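PDB 6EHD: OmpT protein from Vibrio cholerae serotype O1, which probably forms a water-filled beta-barrel channel in the outer membrane through which ions and small hydrophilic solutes diffuse. Local coordinates for residues Asp129-Tyr137 with Leu148-Thr156; His163-Phe174 with Lys189-Thr200. The protein carries 1 engineered substitution. All coordinates share one frame; numbering follows the deposited sequence. Where two conformers were deposited one is given.

Contact 1. Residues Asp129-Tyr137 with Leu148-Thr156. With C8E ((hydroxyethyloxy)tri(ethyloxy)octane), chain B.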
loop_
_atom_site.group_PDB
_atom_site.type_symbol
_atom_site.label_atom_id
_atom_site.label_comp_id
_atom_site.label_asym_id
_atom_site.label_seq_id
_atom_site.Cartn_x
_atom_site.Cartn_y
_atom_site.Cartn_z
ATOM N N ASP A 129 10.027 17.460 -15.019
ATOM C CA ASP A 129 10.399 16.722 -16.244
ATOM C C ASP A 129 9.942 15.246 -16.160
ATOM O O ASP A 129 8.780 14.926 -16.462
ATOM C CB ASP A 129 11.925 16.815 -16.495
ATOM C CG ASP A 129 12.429 18.232 -16.570
ATOM O OD1 ASP A 129 13.303 18.583 -15.743
ATOM O OD2 ASP A 129 11.958 18.980 -17.457
ATOM N N SER A 130 10.856 14.355 -15.782
ATOM C CA SER A 130 10.491 12.978 -15.322
ATOM C C SER A 130 10.860 12.679 -13.830
ATOM O O SER A 130 10.392 11.686 -13.229
ATOM C CB SER A 130 11.211 11.953 -16.206
ATOM O OG SER A 130 11.274 12.418 -17.559
ATOM N N PHE A 131 11.643 13.576 -13.250
ATOM C CA PHE A 131 12.315 13.412 -11.950
ATOM C C PHE A 131 11.380 13.864 -10.796
ATOM O O PHE A 131 10.600 14.839 -10.993
ATOM C CB PHE A 131 13.577 14.273 -11.973
ATOM C CG PHE A 131 14.180 14.482 -10.611
ATOM C CD1 PHE A 131 14.990 13.534 -10.055
ATOM C CD2 PHE A 131 13.910 15.649 -9.871
ATOM C CE1 PHE A 131 15.538 13.730 -8.769
ATOM C CE2 PHE A 131 14.426 15.843 -8.593
ATOM C CZ PHE A 131 15.249 14.885 -8.043
ATOM N N TRP A 132 11.444 13.204 -9.621
ATOM C CA TRP A 132 10.549 13.597 -8.491
ATOM C C TRP A 132 11.137 13.265 -7.161
ATOM O O TRP A 132 12.027 12.384 -7.024
ATOM C CB TRP A 132 9.174 12.983 -8.674
ATOM C CG TRP A 132 9.186 11.393 -8.836
ATOM C CD1 TRP A 132 9.164 10.681 -9.999
ATOM C CD2 TRP A 132 9.236 10.431 -7.778
ATOM N NE1 TRP A 132 9.143 9.299 -9.743
ATOM C CE2 TRP A 132 9.226 9.111 -8.390
ATOM C CE3 TRP A 132 9.323 10.523 -6.424
ATOM C CZ2 TRP A 132 9.202 7.929 -7.625
ATOM C CZ3 TRP A 132 9.362 9.346 -5.656
ATOM C CH2 TRP A 132 9.323 8.059 -6.275
ATOM N N VAL A 133 10.676 13.982 -6.160
ATOM C CA VAL A 133 10.959 13.734 -4.741
ATOM C C VAL A 133 9.663 13.720 -3.994
ATOM O O VAL A 133 8.805 14.598 -4.223
ATOM C CB VAL A 133 11.893 14.846 -4.138
ATOM C CG1 VAL A 133 12.193 14.560 -2.701
ATOM C CG2 VAL A 133 13.141 15.005 -4.961
ATOM N N LYS A 134 9.494 12.744 -3.073
ATOM C CA LYS A 134 8.299 12.652 -2.233
ATOM C C LYS A 134 8.730 12.382 -0.816
ATOM O O LYS A 134 9.524 11.481 -0.521
ATOM C CB LYS A 134 7.267 11.579 -2.704
ATOM C CG LYS A 134 6.756 11.776 -4.109
ATOM C CD LYS A 134 5.717 10.714 -4.564
ATOM C CE LYS A 134 5.335 10.983 -6.044
ATOM N NZ LYS A 134 4.233 10.120 -6.572
ATOM N N ALA A 135 8.175 13.153 0.096
ATOM C CA ALA A 135 8.466 12.958 1.501
ATOM C C ALA A 135 7.304 13.159 2.450
ATOM O O ALA A 135 6.254 13.686 2.067
ATOM C CB ALA A 135 9.628 13.905 1.820
ATOM N N GLY A 136 7.411 12.619 3.655
ATOM C CA GLY A 136 6.368 12.797 4.647
ATOM C C GLY A 136 6.846 12.734 6.096
ATOM O O GLY A 136 7.861 12.122 6.443
ATOM N N TYR A 137 6.075 13.394 6.962
ATOM C CA TYR A 137 6.297 13.334 8.429
ATOM C C TYR A 137 4.976 13.247 9.170
ATOM O O TYR A 137 4.062 14.009 8.916
ATOM C CB TYR A 137 7.088 14.643 8.844
ATOM C CG TYR A 137 7.257 14.847 10.355
ATOM C CD1 TYR A 137 8.294 14.219 11.070
ATOM C CD2 TYR A 137 6.373 15.685 11.071
ATOM C CE1 TYR A 137 8.439 14.381 12.468
ATOM C CE2 TYR A 137 6.503 15.838 12.464
ATOM C CZ TYR A 137 7.528 15.219 13.143
ATOM O OH TYR A 137 7.612 15.415 14.495
ATOM N N LEU A 148 6.649 8.903 12.431
ATOM C CA LEU A 148 6.869 8.568 10.990
ATOM C C LEU A 148 7.679 9.632 10.278
ATOM O O LEU A 148 7.406 10.837 10.353
ATOM C CB LEU A 148 5.508 8.372 10.285
ATOM C CG LEU A 148 5.477 7.998 8.804
ATOM C CD1 LEU A 148 5.958 6.564 8.624
ATOM C CD2 LEU A 148 4.098 8.159 8.239
ATOM N N ALA A 149 8.659 9.169 9.509
ATOM C CA ALA A 149 9.410 10.017 8.656
ATOM C C ALA A 149 9.863 9.172 7.413
ATOM O O ALA A 149 10.453 8.079 7.599
ATOM C CB ALA A 149 10.642 10.581 9.393
ATOM N N GLU A 150 9.652 9.736 6.217
ATOM C CA GLU A 150 9.900 9.012 4.947
ATOM C C GLU A 150 10.433 9.913 3.856
ATOM O O GLU A 150 10.064 11.079 3.791
ATOM C CB GLU A 150 8.546 8.364 4.452
ATOM C CG GLU A 150 7.952 7.378 5.451
ATOM C CD GLU A 150 6.746 6.567 4.899
ATOM O OE1 GLU A 150 5.892 7.232 4.215
ATOM O OE2 GLU A 150 6.661 5.351 5.197
ATOM N N LEU A 151 11.256 9.353 2.943
ATOM C CA LEU A 151 11.807 10.069 1.786
ATOM C C LEU A 151 12.079 9.098 0.670
ATOM O O LEU A 151 12.732 8.057 0.934
ATOM C CB LEU A 151 13.147 10.782 2.161
ATOM C CG LEU A 151 13.965 11.404 1.019
ATOM C CD1 LEU A 151 13.223 12.537 0.438
ATOM C CD2 LEU A 151 15.349 11.933 1.491
ATOM N N TYR A 152 11.564 9.417 -0.518
ATOM C CA TYR A 152 11.760 8.627 -1.756
ATOM C C TYR A 152 12.168 9.575 -2.908
ATOM O O TYR A 152 11.670 10.740 -2.991
ATOM C CB TYR A 152 10.460 7.831 -2.107
ATOM C CG TYR A 152 10.121 6.719 -1.142
ATOM C CD1 TYR A 152 9.469 6.946 0.068
ATOM C CD2 TYR A 152 10.414 5.380 -1.450
ATOM C CE1 TYR A 152 9.187 5.911 0.949
ATOM C CE2 TYR A 152 10.071 4.341 -0.607
ATOM C CZ TYR A 152 9.485 4.594 0.602
ATOM O OH TYR A 152 9.205 3.522 1.479
ATOM N N VAL A 153 12.953 9.077 -3.876
ATOM C CA VAL A 153 13.292 9.821 -5.117
ATOM C C VAL A 153 13.146 8.916 -6.322
ATOM O O VAL A 153 13.415 7.702 -6.202
ATOM C CB VAL A 153 14.772 10.389 -5.053
ATOM C CG1 VAL A 153 15.787 9.275 -4.924
ATOM C CG2 VAL A 153 15.123 11.132 -6.307
ATOM N N GLY A 154 12.853 9.446 -7.504
ATOM C CA GLY A 154 12.746 8.615 -8.706
ATOM C C GLY A 154 12.909 9.435 -9.976
ATOM O O GLY A 154 12.896 10.684 -9.974
ATOM N N ALA A 155 13.027 8.706 -11.054
ATOM C CA ALA A 155 13.126 9.270 -12.415
ATOM C C ALA A 155 12.818 8.262 -13.470
ATOM O O ALA A 155 12.875 7.046 -13.188
ATOM C CB ALA A 155 14.534 9.894 -12.624
ATOM N N THR A 156 12.556 8.750 -14.711
ATOM C CA THR A 156 12.394 7.918 -15.897
ATOM C C THR A 156 13.429 8.249 -16.989
ATOM O O THR A 156 13.698 9.439 -17.248
ATOM C CB THR A 156 10.985 8.095 -16.465
ATOM O OG1 THR A 156 10.030 7.764 -15.424
ATOM C CG2 THR A 156 10.783 7.170 -17.727
HETATM O O9 C8E B . 2.043 11.042 -4.932
HETATM C C10 C8E B . 1.129 12.099 -5.144
HETATM C C11 C8E B . 1.087 12.650 -6.558
HETATM O O12 C8E B . 2.359 12.559 -7.199
HETATM C C13 C8E B . 2.375 13.158 -8.500
HETATM C C14 C8E B . 3.701 12.865 -9.218
HETATM O O15 C8E B . 4.124 11.473 -9.208
HETATM C C16 C8E B . 5.282 11.293 -10.046
HETATM C C17 C8E B . 6.068 10.041 -9.684
HETATM O O18 C8E B . 5.282 8.961 -9.248
HETATM C C19 C8E B . 5.901 7.710 -8.914
HETATM C C20 C8E B . 5.927 7.456 -7.416
HETATM O O21 C8E B . 4.603 7.534 -6.956
HETATM O O HOH W 1 9.636 9.006 -13.072
#
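Trp132 and Gly154 form one rung of an antiparallel beta hairpin in the wall of the porin barrel, where the axes of strands 131-137 and 148-156 approach to 4.7 Å. Backbone bonds link Trp132 with Gly154, Lys134 with Tyr152 and Gly136 with Glu150, two to each pair; alternating with them are the non-hydrogen-bonded pairs, whose side chains face outward.

On the pore side the indole of Trp132 folds across the partner strand. With chi1 at 56°, CG is tucked over the main chain, flanked by N and C, and the ring swings over Gly154. Having no side chain, Gly154 lets the ring come down onto the backbone: Gly154 CA is 3.9 Å from the centroid of the five-membered ring of Trp132, a CH-pi contact. The other face of the indole is covered by a detergent molecule, whose C17 lies 3.2 Å from Trp132 NE1. Lys134 reaches the same molecule with an extended chain, and its NZ donates to four ether oxygens and the terminal hydroxyl, from 2.6 Å to O21 up to 3.1 Å to O12, much as a crown ether wraps a cation.

Apolar side chains suit the outer face, which in a porin meets lipid. Val153 CG2 touches Phe131 CE1 at 3.6 Å, and Val133 CG1 meets Leu151 CD1 at 3.9 Å.

Strand 121-128 flanks the hairpin beyond Val133 and Ala135, while strand 160-171 adjoins the other edge. Helix 90-94 lies against Lys134, Glu150 and Tyr152 on the pore side, and the Tyr152 hydroxyl bonds to that of Tyr215.

Contact 2. Residues His163-Phe174 with Lys189-Thr200. With C8E ((hydroxyethyloxy)tri(ethyloxy)octane), chain K; C8E ((hydroxyethyloxy)tri(ethyloxy)octane), chain J.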
loop_
_atom_site.group_PDB
_atom_site.type_symbol
_atom_site.label_atom_id
_atom_site.label_comp_id
_atom_site.label_asym_id
_atom_site.label_seq_id
_atom_site.Cartn_x
_atom_site.Cartn_y
_atom_site.Cartn_z
ATOM N N HIS A 163 13.098 3.967 -8.743
ATOM C CA HIS A 163 12.941 4.755 -7.514
ATOM C C HIS A 163 13.644 4.070 -6.367
ATOM O O HIS A 163 13.990 2.851 -6.461
ATOM C CB HIS A 163 11.464 5.052 -7.155
ATOM C CG HIS A 163 10.546 3.871 -6.985
ATOM N ND1 HIS A 163 10.499 3.131 -5.829
ATOM C CD2 HIS A 163 9.474 3.481 -7.716
ATOM C CE1 HIS A 163 9.467 2.303 -5.864
ATOM N NE2 HIS A 163 8.842 2.465 -7.038
ATOM N N ALA A 164 13.952 4.863 -5.362
ATOM C CA ALA A 164 14.564 4.374 -4.105
ATOM C C ALA A 164 14.210 5.214 -2.931
ATOM O O ALA A 164 13.890 6.401 -3.081
ATOM C CB ALA A 164 16.101 4.424 -4.324
ATOM N N GLY A 165 14.234 4.641 -1.722
ATOM C CA GLY A 165 13.865 5.410 -0.543
ATOM C C GLY A 165 13.455 4.520 0.608
ATOM O O GLY A 165 13.567 3.266 0.585
ATOM N N GLY A 166 12.878 5.183 1.601
ATOM C CA GLY A 166 12.447 4.502 2.779
ATOM C C GLY A 166 12.223 5.430 3.942
ATOM O O GLY A 166 11.817 6.587 3.776
ATOM N N GLY A 167 12.362 4.874 5.127
ATOM C CA GLY A 167 11.985 5.595 6.337
ATOM C C GLY A 167 11.992 4.809 7.634
ATOM O O GLY A 167 12.572 3.716 7.736
ATOM N N GLN A 168 11.394 5.453 8.651
ATOM C CA GLN A 168 11.254 4.905 9.976
ATOM C C GLN A 168 9.923 5.172 10.615
ATOM O O GLN A 168 9.410 6.297 10.515
ATOM C CB GLN A 168 12.449 5.462 10.889
ATOM C CG GLN A 168 12.526 4.654 12.172
ATOM C CD GLN A 168 13.768 5.052 12.981
ATOM O OE1 GLN A 168 14.883 4.429 12.877
ATOM N NE2 GLN A 168 13.627 6.140 13.661
ATOM N N ASN A 169 9.326 4.142 11.231
ATOM C CA ASN A 169 7.967 4.177 11.793
ATOM C C ASN A 169 8.055 3.541 13.209
ATOM O O ASN A 169 8.585 2.443 13.354
ATOM C CB ASN A 169 6.990 3.416 10.890
ATOM C CG ASN A 169 5.547 3.353 11.367
ATOM O OD1 ASN A 169 4.895 2.348 11.057
ATOM N ND2 ASN A 169 4.966 4.451 12.023
ATOM N N ARG A 170 7.632 4.288 14.240
ATOM C CA ARG A 170 7.722 3.798 15.663
ATOM C C ARG A 170 6.382 3.803 16.320
ATOM O O ARG A 170 5.660 4.801 16.225
ATOM C CB ARG A 170 8.684 4.679 16.509
ATOM C CG ARG A 170 8.963 4.091 17.910
ATOM C CD ARG A 170 10.155 4.787 18.587
ATOM N NE ARG A 170 10.256 4.387 20.001
ATOM C CZ ARG A 170 11.074 4.971 20.884
ATOM N NH1 ARG A 170 11.870 5.994 20.528
ATOM N NH2 ARG A 170 11.102 4.532 22.137
ATOM N N ASP A 171 6.034 2.702 16.989
ATOM C CA ASP A 171 4.812 2.621 17.767
ATOM C C ASP A 171 5.195 2.177 19.214
ATOM O O ASP A 171 5.639 1.036 19.429
ATOM C CB ASP A 171 3.832 1.621 17.208
ATOM C CG ASP A 171 2.447 1.681 17.941
ATOM O OD1 ASP A 171 2.399 1.807 19.173
ATOM O OD2 ASP A 171 1.409 1.633 17.288
ATOM N N LYS A 172 4.990 3.076 20.170
ATOM C CA LYS A 172 5.462 2.850 21.557
ATOM C C LYS A 172 4.595 1.878 22.343
ATOM O O LYS A 172 5.021 1.429 23.389
ATOM C CB LYS A 172 5.589 4.192 22.295
ATOM C CG LYS A 172 6.803 4.997 21.867
ATOM C CD LYS A 172 6.714 6.437 22.374
ATOM C CE LYS A 172 7.929 7.226 21.970
ATOM N NZ LYS A 172 7.983 8.556 22.650
ATOM N N ALA A 173 3.422 1.521 21.830
ATOM C CA ALA A 173 2.568 0.529 22.460
ATOM C C ALA A 173 1.886 -0.363 21.450
ATOM O O ALA A 173 0.659 -0.434 21.368
ATOM C CB ALA A 173 1.521 1.228 23.333
ATOM N N PHE A 174 2.686 -1.091 20.680
ATOM C CA PHE A 174 2.152 -1.925 19.595
ATOM C C PHE A 174 1.688 -3.297 20.157
ATOM O O PHE A 174 2.473 -3.999 20.799
ATOM C CB PHE A 174 3.239 -2.151 18.517
ATOM C CG PHE A 174 2.731 -2.825 17.285
ATOM C CD1 PHE A 174 1.966 -2.125 16.347
ATOM C CD2 PHE A 174 3.007 -4.161 17.042
ATOM C CE1 PHE A 174 1.481 -2.776 15.207
ATOM C CE2 PHE A 174 2.570 -4.787 15.867
ATOM C CZ PHE A 174 1.798 -4.091 14.955
ATOM N N LYS A 189 2.419 -6.336 24.513
ATOM C CA LYS A 189 2.660 -5.034 23.875
ATOM C C LYS A 189 4.121 -4.670 23.973
ATOM O O LYS A 189 4.771 -5.049 24.930
ATOM C CB LYS A 189 1.793 -3.932 24.473
ATOM C CG LYS A 189 0.327 -4.314 24.510
ATOM C CD LYS A 189 -0.617 -3.147 24.308
ATOM C CE LYS A 189 -2.057 -3.643 24.280
ATOM N NZ LYS A 189 -2.932 -2.738 23.483
ATOM N N ALA A 190 4.637 -3.951 22.965
ATOM C CA ALA A 190 6.022 -3.589 22.900
ATOM C C ALA A 190 6.193 -2.245 22.202
ATOM O O ALA A 190 5.287 -1.810 21.481
ATOM C CB ALA A 190 6.774 -4.680 22.183
ATOM N N ASP A 191 7.290 -1.584 22.525
ATOM C CA ASP A 191 7.776 -0.388 21.855
ATOM C C ASP A 191 8.643 -0.858 20.650
ATOM O O ASP A 191 9.793 -1.301 20.812
ATOM C CB ASP A 191 8.565 0.474 22.876
ATOM C CG ASP A 191 9.072 1.804 22.319
ATOM O OD1 ASP A 191 9.041 2.096 21.077
ATOM O OD2 ASP A 191 9.588 2.589 23.152
ATOM N N VAL A 192 8.058 -0.778 19.434
ATOM C CA VAL A 192 8.682 -1.363 18.214
ATOM C C VAL A 192 8.899 -0.260 17.154
ATOM O O VAL A 192 8.040 0.610 16.972
ATOM C CB VAL A 192 7.873 -2.564 17.698
ATOM C CG1 VAL A 192 6.414 -2.226 17.491
ATOM C CG2 VAL A 192 8.470 -3.152 16.403
ATOM N N THR A 193 10.088 -0.271 16.577
ATOM C CA THR A 193 10.501 0.604 15.455
ATOM C C THR A 193 10.699 -0.280 14.193
ATOM O O THR A 193 11.337 -1.363 14.282
ATOM C CB THR A 193 11.831 1.339 15.797
ATOM O OG1 THR A 193 11.622 2.173 16.958
ATOM C CG2 THR A 193 12.240 2.309 14.718
ATOM N N ASN A 194 10.156 0.169 13.051
ATOM C CA ASN A 194 10.370 -0.499 11.730
ATOM C C ASN A 194 11.128 0.491 10.903
ATOM O O ASN A 194 10.609 1.584 10.720
ATOM C CB ASN A 194 8.995 -0.796 11.123
ATOM C CG ASN A 194 9.074 -1.613 9.820
ATOM O OD1 ASN A 194 10.037 -2.336 9.613
ATOM N ND2 ASN A 194 8.006 -1.504 8.948
ATOM N N SER A 195 12.383 0.160 10.514
ATOM C CA SER A 195 13.225 0.935 9.659
ATOM C C SER A 195 13.380 0.205 8.293
ATOM O O SER A 195 13.724 -0.940 8.245
ATOM C CB SER A 195 14.626 1.120 10.304
ATOM O OG SER A 195 14.421 1.722 11.590
ATOM N N TYR A 196 13.165 0.905 7.179
ATOM C CA TYR A 196 13.098 0.215 5.880
ATOM C C TYR A 196 13.702 1.040 4.721
ATOM O O TYR A 196 13.809 2.265 4.752
ATOM C CB TYR A 196 11.592 -0.262 5.611
ATOM C CG TYR A 196 10.559 0.876 5.917
ATOM C CD1 TYR A 196 10.050 1.006 7.221
ATOM C CD2 TYR A 196 10.222 1.828 4.955
ATOM C CE1 TYR A 196 9.183 2.052 7.571
ATOM C CE2 TYR A 196 9.307 2.866 5.294
ATOM C CZ TYR A 196 8.821 2.986 6.622
ATOM O OH TYR A 196 7.946 4.015 6.998
ATOM N N PHE A 197 14.139 0.327 3.686
ATOM C CA PHE A 197 14.751 0.861 2.484
ATOM C C PHE A 197 14.499 -0.035 1.298
ATOM O O PHE A 197 14.509 -1.304 1.418
ATOM C CB PHE A 197 16.314 1.034 2.756
ATOM C CG PHE A 197 17.060 1.544 1.571
ATOM C CD1 PHE A 197 16.908 2.845 1.171
ATOM C CD2 PHE A 197 17.933 0.741 0.865
ATOM C CE1 PHE A 197 17.563 3.341 0.044
ATOM C CE2 PHE A 197 18.549 1.219 -0.273
ATOM C CZ PHE A 197 18.391 2.527 -0.662
ATOM N N GLU A 198 14.323 0.576 0.073
ATOM C CA GLU A 198 14.008 -0.178 -1.099
ATOM C C GLU A 198 14.574 0.456 -2.352
ATOM O O GLU A 198 14.811 1.682 -2.403
ATOM C CB GLU A 198 12.444 -0.266 -1.271
ATOM C CG GLU A 198 11.735 1.022 -1.607
ATOM C CD GLU A 198 11.688 1.459 -3.093
ATOM O OE1 GLU A 198 11.744 0.613 -3.986
ATOM O OE2 GLU A 198 11.580 2.703 -3.382
ATOM N N VAL A 199 14.786 -0.380 -3.345
ATOM C CA VAL A 199 15.049 0.036 -4.740
ATOM C C VAL A 199 14.097 -0.693 -5.696
ATOM O O VAL A 199 13.926 -1.949 -5.567
ATOM C CB VAL A 199 16.520 -0.287 -5.129
ATOM C CG1 VAL A 199 16.795 0.002 -6.595
ATOM C CG2 VAL A 199 17.489 0.484 -4.226
ATOM N N THR A 200 13.585 0.009 -6.733
ATOM C CA THR A 200 12.672 -0.586 -7.712
ATOM C C THR A 200 13.062 -0.143 -9.124
ATOM O O THR A 200 13.451 1.020 -9.315
ATOM C CB THR A 200 11.172 -0.108 -7.495
ATOM O OG1 THR A 200 10.720 -0.630 -6.243
ATOM C CG2 THR A 200 10.258 -0.568 -8.602
HETATM C C1 C8E K . 22.681 3.462 -0.421
HETATM C C2 C8E K . 22.577 3.875 1.042
HETATM C C3 C8E K . 21.972 2.772 1.865
HETATM C C4 C8E K . 21.163 3.358 2.983
HETATM C C5 C8E K . 20.774 2.276 3.911
HETATM C C6 C8E K . 19.886 2.784 5.016
HETATM C C7 C8E K . 19.368 1.546 5.701
HETATM C C8 C8E K . 18.441 1.777 6.870
HETATM O O9 C8E K . 18.006 0.452 7.220
HETATM C C10 C8E K . 16.780 0.032 6.647
HETATM C C11 C8E K . 16.828 -1.458 6.317
HETATM O O12 C8E K . 17.233 -2.176 7.475
HETATM C C1 C8E J . 23.244 3.047 -3.243
HETATM C C2 C8E J . 21.783 3.273 -3.535
HETATM C C3 C8E J . 21.579 3.362 -5.036
HETATM C C4 C8E J . 20.235 2.806 -5.447
HETATM C C5 C8E J . 19.718 3.469 -6.708
HETATM C C6 C8E J . 19.330 2.522 -7.807
HETATM C C7 C8E J . 20.340 1.451 -8.203
HETATM C C8 C8E J . 20.141 1.096 -9.696
HETATM O O9 C8E J . 18.808 0.667 -9.872
HETATM C C10 C8E J . 18.431 -0.001 -11.071
HETATM C C11 C8E J . 17.065 -0.580 -10.728
HETATM O O12 C8E J . 17.222 -1.956 -10.341
HETATM C C13 C8E J . 16.066 -2.528 -9.754
HETATM C C14 C8E J . 16.480 -3.624 -8.806
HETATM O O15 C8E J . 16.936 -4.836 -9.428
HETATM C C16 C8E J . 17.673 -4.868 -10.609
HETATM C C17 C8E J . 18.466 -6.170 -10.627
HETATM O O18 C8E J . 18.115 -6.989 -11.720
HETATM C C19 C8E J . 18.689 -6.597 -12.958
HETATM C C20 C8E J . 18.000 -7.597 -13.854
HETATM O O21 C8E J . 16.580 -7.439 -13.958
HETATM O O HOH W 2 5.469 0.214 9.489
#
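Strands 163-171 and 189-200 pair antiparallel, their N-to-C directions 168° apart, in register from His163-Thr200 to Asp171-Val192, before a beta bulge at Lys172 and Ala173 shifts the pairing by one and brings Phe174 opposite Ala190. His163 ND1 donates to Glu198 OE2 at 2.7 Å, in the imidazole plane. Thr200 CB covers one face of that ring in a CH-pi contact, and Thr200 OG1 donates to Glu198 OE1 at 2.8 Å, so both carboxylate oxygens are held.

Gly165 and Gly166 have backbone angles (phi near 160°) that leave no room for a CB, and Gly167 lets the Tyr196 ring settle flat over it, its carbonyl O beneath the ring centre. In this porin barrel wall side chains alternate: Phe197 on the outer face has a detergent tail loosely over one ring face, while Asn169 and Asn194 point inward and share a water, 2.7 Å from Asn169 OD1 and 3.1 Å from Asn194 ND2. Asn169 ND2 bonds to Gln146, and Asn194 ND2 to Arg109 O.

Near the bulge the extended Arg170 grips Asp191 side-on in a salt bridge, NE to OD1 at 2.8 Å and NH2 to OD2 at 2.7 Å, with guanidinium and carboxylate planes 18° apart.

How the contacts relate
The two contacts follow one another along the chain with centres about 17 Å apart, yet they are consecutive parts of the same barrel wall: strand 147-157 of contact 1 pairs with strand 160-171 of contact 2. Leu151 N and Gly166 O, 2.9 Å apart, probably form one of the backbone bonds joining them. On the pore side Glu150 and Tyr196 meet above strand 160-171, Glu150 OE2 2.6 Å from Tyr196 OH, a probable hydrogen bond over the glycine run. Tyr152 CD2 packs 3.5 Å from Glu198 OE2, the oxygen that His163 ND1 binds. Both contacts touch bound detergent, and both lie away from the calcium-binding residues Asp12, Phe13 and Trp325, which carry no calcium in this model.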